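Local coordinates for flagella basal body P-ring formation protein FlgA (Salmonella typhimurium, PDB 3TEE) that takes part in flagellar P-ring assembly in the periplasm, probably as a chaperone or modulator of ring formation, at residues 136-148 against 160-174. Sequence-based numbering, arbitrary orientation.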
loop_
_atom_site.group_PDB
_atom_site.type_symbol
_atom_site.label_atom_id
_atom_site.label_comp_id
_atom_site.label_asym_id
_atom_site.label_seq_id
_atom_site.Cartn_x
_atom_site.Cartn_y
_atom_site.Cartn_z
ATOM N N ARG A 136 -5.936 7.339 3.035
ATOM C CA ARG A 136 -5.757 7.741 1.634
ATOM C C ARG A 136 -4.505 8.602 1.547
ATOM O O ARG A 136 -4.034 9.084 2.581
ATOM C CB ARG A 136 -6.993 8.540 1.138
ATOM C CG ARG A 136 -7.248 9.876 1.861
ATOM C CD ARG A 136 -8.106 10.833 1.026
ATOM N NE ARG A 136 -8.606 11.981 1.798
ATOM C CZ ARG A 136 -7.942 13.118 1.979
ATOM N NH1 ARG A 136 -6.731 13.279 1.456
ATOM N NH2 ARG A 136 -8.479 14.099 2.683
ATOM N N GLN A 137 -3.999 8.861 0.312
ATOM C CA GLN A 137 -2.870 9.775 0.147
ATOM C C GLN A 137 -3.392 11.185 0.292
ATOM O O GLN A 137 -4.576 11.424 0.036
ATOM C CB GLN A 137 -2.157 9.576 -1.211
ATOM C CG GLN A 137 -1.017 8.554 -1.145
ATOM C CD GLN A 137 0.042 8.895 -0.116
ATOM O OE1 GLN A 137 0.812 9.852 -0.261
ATOM N NE2 GLN A 137 0.092 8.119 0.958
ATOM N N ALA A 138 -2.536 12.116 0.739
ATOM C CA ALA A 138 -2.918 13.515 0.902
ATOM C C ALA A 138 -3.272 14.140 -0.459
ATOM O O ALA A 138 -2.835 13.642 -1.502
ATOM C CB ALA A 138 -1.777 14.295 1.538
ATOM N N TRP A 139 -4.068 15.211 -0.450
ATOM C CA TRP A 139 -4.405 15.889 -1.701
ATOM C C TRP A 139 -3.285 16.861 -2.045
ATOM O O TRP A 139 -3.036 17.796 -1.281
ATOM C CB TRP A 139 -5.734 16.645 -1.595
ATOM C CG TRP A 139 -6.943 15.832 -1.216
ATOM C CD1 TRP A 139 -7.932 16.210 -0.358
ATOM C CD2 TRP A 139 -7.351 14.569 -1.771
ATOM N NE1 TRP A 139 -8.932 15.266 -0.344
ATOM C CE2 TRP A 139 -8.594 14.242 -1.190
ATOM C CE3 TRP A 139 -6.802 13.699 -2.728
ATOM C CZ2 TRP A 139 -9.297 13.080 -1.532
ATOM C CZ3 TRP A 139 -7.485 12.530 -3.046
ATOM C CH2 TRP A 139 -8.707 12.218 -2.432
ATOM N N ARG A 140 -2.587 16.637 -3.166
ATOM C CA ARG A 140 -1.548 17.571 -3.620
ATOM C C ARG A 140 -2.269 18.788 -4.215
ATOM O O ARG A 140 -1.834 19.928 -4.042
ATOM C CB ARG A 140 -0.615 16.907 -4.661
ATOM C CG ARG A 140 0.554 17.783 -5.147
ATOM C CD ARG A 140 1.535 18.152 -4.045
ATOM N NE ARG A 140 2.413 19.273 -4.403
ATOM C CZ ARG A 140 2.127 20.556 -4.194
ATOM N NH1 ARG A 140 0.965 20.907 -3.661
ATOM N NH2 ARG A 140 2.998 21.496 -4.528
ATOM N N VAL A 141 -3.417 18.527 -4.853
ATOM C CA VAL A 141 -4.260 19.546 -5.450
ATOM C C VAL A 141 -5.631 19.467 -4.774
ATOM O O VAL A 141 -6.193 18.379 -4.650
ATOM C CB VAL A 141 -4.301 19.340 -6.997
ATOM C CG1 VAL A 141 -5.528 19.960 -7.626
ATOM C CG2 VAL A 141 -3.027 19.864 -7.652
ATOM N N LYS A 142 -6.143 20.607 -4.308
ATOM C CA LYS A 142 -7.458 20.673 -3.664
ATOM C C LYS A 142 -8.454 21.445 -4.519
ATOM O O LYS A 142 -8.054 22.375 -5.203
ATOM C CB LYS A 142 -7.363 21.298 -2.258
ATOM C CG LYS A 142 -6.506 20.469 -1.287
ATOM C CD LYS A 142 -6.249 21.213 0.013
ATOM C CE LYS A 142 -5.351 20.417 0.932
ATOM N NZ LYS A 142 -4.916 21.213 2.109
ATOM N N ALA A 143 -9.748 21.067 -4.475
ATOM C CA ALA A 143 -10.811 21.740 -5.215
ATOM C C ALA A 143 -10.829 23.247 -4.876
ATOM O O ALA A 143 -10.748 23.614 -3.700
ATOM C CB ALA A 143 -12.150 21.100 -4.892
ATOM N N GLY A 144 -10.836 24.090 -5.909
ATOM C CA GLY A 144 -10.852 25.544 -5.773
ATOM C C GLY A 144 -9.486 26.205 -5.816
ATOM O O GLY A 144 -9.390 27.429 -5.942
ATOM N N GLN A 145 -8.425 25.403 -5.748
ATOM C CA GLN A 145 -7.037 25.859 -5.763
ATOM C C GLN A 145 -6.605 26.306 -7.153
ATOM O O GLN A 145 -6.950 25.653 -8.138
ATOM C CB GLN A 145 -6.136 24.702 -5.322
ATOM C CG GLN A 145 -4.771 25.073 -4.792
ATOM C CD GLN A 145 -4.229 23.892 -4.024
ATOM O OE1 GLN A 145 -3.682 22.944 -4.597
ATOM N NE2 GLN A 145 -4.426 23.895 -2.713
ATOM N N ARG A 146 -5.791 27.378 -7.215
ATOM C CA ARG A 146 -5.189 27.878 -8.444
ATOM C C ARG A 146 -4.091 26.881 -8.786
ATOM O O ARG A 146 -3.288 26.526 -7.918
ATOM C CB ARG A 146 -4.613 29.290 -8.234
ATOM C CG ARG A 146 -3.963 29.893 -9.480
ATOM C CD ARG A 146 -3.573 31.345 -9.278
ATOM N NE ARG A 146 -2.591 31.792 -10.268
ATOM C CZ ARG A 146 -1.275 31.792 -10.072
ATOM N NH1 ARG A 146 -0.767 31.368 -8.921
ATOM N NH2 ARG A 146 -0.457 32.218 -11.025
ATOM N N VAL A 147 -4.105 26.354 -10.015
ATOM C CA VAL A 147 -3.121 25.346 -10.439
ATOM C C VAL A 147 -2.525 25.737 -11.782
ATOM O O VAL A 147 -3.085 26.581 -12.483
ATOM C CB VAL A 147 -3.715 23.914 -10.509
ATOM C CG1 VAL A 147 -4.089 23.387 -9.124
ATOM C CG2 VAL A 147 -4.907 23.848 -11.464
ATOM N N GLN A 148 -1.426 25.080 -12.151
ATOM C CA GLN A 148 -0.750 25.299 -13.417
ATOM C C GLN A 148 -0.938 24.062 -14.278
ATOM O O GLN A 148 -0.694 22.939 -13.829
ATOM C CB GLN A 148 0.758 25.591 -13.207
ATOM C CG GLN A 148 1.064 27.022 -12.763
ATOM C CD GLN A 148 1.073 28.021 -13.899
ATOM O OE1 GLN A 148 0.354 29.022 -13.870
ATOM N NE2 GLN A 148 1.911 27.798 -14.908
ATOM N N ALA A 160 -0.643 27.078 -18.729
ATOM C CA ALA A 160 -1.833 27.875 -18.455
ATOM C C ALA A 160 -2.318 27.724 -17.023
ATOM O O ALA A 160 -2.077 26.694 -16.391
ATOM C CB ALA A 160 -2.933 27.530 -19.441
ATOM N N GLU A 161 -2.939 28.778 -16.494
ATOM C CA GLU A 161 -3.442 28.796 -15.120
ATOM C C GLU A 161 -4.910 28.441 -15.154
ATOM O O GLU A 161 -5.622 28.787 -16.100
ATOM C CB GLU A 161 -3.293 30.185 -14.455
ATOM C CG GLU A 161 -2.149 31.070 -14.934
ATOM C CD GLU A 161 -2.116 32.456 -14.313
ATOM O OE1 GLU A 161 -1.073 32.809 -13.714
ATOM O OE2 GLU A 161 -3.127 33.188 -14.425
ATOM N N GLY A 162 -5.347 27.757 -14.118
ATOM C CA GLY A 162 -6.734 27.366 -13.958
ATOM C C GLY A 162 -7.057 27.055 -12.517
ATOM O O GLY A 162 -6.201 27.185 -11.643
ATOM N N GLN A 163 -8.297 26.655 -12.263
ATOM C CA GLN A 163 -8.757 26.321 -10.918
ATOM C C GLN A 163 -9.081 24.842 -10.853
ATOM O O GLN A 163 -9.860 24.349 -11.669
ATOM C CB GLN A 163 -9.986 27.175 -10.581
ATOM C CG GLN A 163 -10.311 27.291 -9.107
ATOM C CD GLN A 163 -11.506 28.186 -8.869
ATOM O OE1 GLN A 163 -12.304 28.462 -9.773
ATOM N NE2 GLN A 163 -11.671 28.647 -7.637
ATOM N N ALA A 164 -8.455 24.115 -9.908
ATOM C CA ALA A 164 -8.726 22.693 -9.735
ATOM C C ALA A 164 -10.192 22.524 -9.369
ATOM O O ALA A 164 -10.716 23.256 -8.519
ATOM C CB ALA A 164 -7.854 22.119 -8.642
ATOM N N MET A 165 -10.864 21.621 -10.058
ATOM C CA MET A 165 -12.278 21.383 -9.787
ATOM C C MET A 165 -12.499 20.235 -8.790
ATOM O O MET A 165 -13.582 20.120 -8.226
ATOM C CB MET A 165 -13.005 21.114 -11.095
ATOM C CG MET A 165 -13.045 22.338 -11.980
ATOM S SD MET A 165 -14.002 21.962 -13.424
ATOM C CE MET A 165 -15.658 22.111 -12.758
ATOM N N ASN A 166 -11.475 19.402 -8.571
ATOM C CA ASN A 166 -11.574 18.262 -7.666
ATOM C C ASN A 166 -10.283 18.086 -6.855
ATOM O O ASN A 166 -9.236 18.647 -7.201
ATOM C CB ASN A 166 -11.910 16.978 -8.467
ATOM C CG ASN A 166 -10.816 16.543 -9.429
ATOM O OD1 ASN A 166 -10.493 17.229 -10.394
ATOM N ND2 ASN A 166 -10.201 15.405 -9.182
ATOM N N ASN A 167 -10.365 17.293 -5.776
ATOM C CA ASN A 167 -9.217 16.973 -4.934
ATOM C C ASN A 167 -8.472 15.863 -5.605
ATOM O O ASN A 167 -9.092 14.964 -6.181
ATOM C CB ASN A 167 -9.678 16.518 -3.543
ATOM C CG ASN A 167 -10.401 17.590 -2.778
ATOM O OD1 ASN A 167 -9.927 18.724 -2.666
ATOM N ND2 ASN A 167 -11.564 17.250 -2.233
ATOM N N ALA A 168 -7.136 15.938 -5.597
ATOM C CA ALA A 168 -6.344 14.908 -6.247
ATOM C C ALA A 168 -4.979 14.800 -5.641
ATOM O O ALA A 168 -4.335 15.813 -5.364
ATOM C CB ALA A 168 -6.236 15.174 -7.752
ATOM N N ALA A 169 -4.530 13.560 -5.454
ATOM C CA ALA A 169 -3.195 13.231 -4.957
ATOM C C ALA A 169 -2.250 13.222 -6.164
ATOM O O ALA A 169 -2.721 13.281 -7.308
ATOM C CB ALA A 169 -3.214 11.844 -4.307
ATOM N N VAL A 170 -0.921 13.136 -5.914
ATOM C CA VAL A 170 0.120 13.009 -6.944
ATOM C C VAL A 170 -0.226 11.746 -7.753
ATOM O O VAL A 170 -0.702 10.761 -7.173
ATOM C CB VAL A 170 1.548 12.945 -6.321
ATOM C CG1 VAL A 170 2.624 12.659 -7.375
ATOM C CG2 VAL A 170 1.879 14.230 -5.558
ATOM N N ALA A 171 -0.090 11.820 -9.100
ATOM C CA ALA A 171 -0.393 10.747 -10.059
ATOM C C ALA A 171 -1.899 10.470 -10.262
ATOM O O ALA A 171 -2.264 9.612 -11.077
ATOM C CB ALA A 171 0.400 9.466 -9.747
ATOM N N GLN A 172 -2.776 11.243 -9.585
ATOM C CA GLN A 172 -4.221 11.125 -9.782
ATOM C C GLN A 172 -4.678 12.211 -10.786
ATOM O O GLN A 172 -4.036 13.259 -10.907
ATOM C CB GLN A 172 -4.991 11.296 -8.463
ATOM C CG GLN A 172 -4.847 10.130 -7.477
ATOM C CD GLN A 172 -5.916 10.163 -6.398
ATOM O OE1 GLN A 172 -6.264 11.220 -5.842
ATOM N NE2 GLN A 172 -6.451 8.996 -6.064
ATOM N N ASN A 173 -5.787 11.947 -11.489
ATOM C CA ASN A 173 -6.380 12.859 -12.458
ATOM C C ASN A 173 -7.006 14.078 -11.774
ATOM O O ASN A 173 -7.652 13.940 -10.742
ATOM C CB ASN A 173 -7.439 12.137 -13.295
ATOM C CG ASN A 173 -7.985 12.979 -14.424
ATOM O OD1 ASN A 173 -7.324 13.188 -15.443
ATOM N ND2 ASN A 173 -9.194 13.510 -14.252
ATOM N N ALA A 174 -6.810 15.272 -12.355
ATOM C CA ALA A 174 -7.446 16.491 -11.865
ATOM C C ALA A 174 -8.030 17.264 -13.035
ATOM O O ALA A 174 -7.383 17.408 -14.075
ATOM C CB ALA A 174 -6.465 17.358 -11.096
HETATM O O HOH W 1 0.016 13.901 -2.707
#
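The indole of Trp139 lies between two layers: Asn167 CB sits over one face, 3.4 Å from the centroid of the five-membered ring and 6° off its normal, a CH-pi contact, while over the rim of the opposite face lie Arg136 NH1 and Gln137 O, the first donating to the second. At the indole edge, near its plane, come Ala169 N and Gln172 OE1, the latter 3.3 Å from Trp139 CZ3; that oxygen also accepts the Ala169 N-H at 2.9 Å, a bond that fixes it at this edge. Asn167 has CG beside its own backbone N (chi1 -64°). Its amide lies within 13° of parallel to the indole, and its OD1 takes the Ala143 N-H at 3.0 Å from above the carbonyl plane.

Ala168 O receives a straight bond from Val141 N and a weak, bent one from Arg140 N; both residues face Ala168, a classic beta bulge. Further along, strands 146-152 and 157-164 form the antiparallel hairpin that opens the C-terminal five-strand sheet, with Val147 and Gly162 exchanging both backbone bonds. The type II turn Lys142-Gln145 is tied to strand 157-164 by Gly144 N to Ala164 O (2.7 Å) and by Gln163 NE2 to Gly144 O, the acceptor lying in the amide plane.

Val141 CG1 presses on Ala164 CB at 3.3 Å, tighter than normal carbon contact, and Val147 CG1 reaches the same methyl; Ile194 touches both valines. On the other face of the hairpin, Arg146 NH2 meets Glu161 OE1 at 2.8 Å in a salt bridge, in the guanidinium plane but above the carboxylate plane, the two planes being nearly perpendicular.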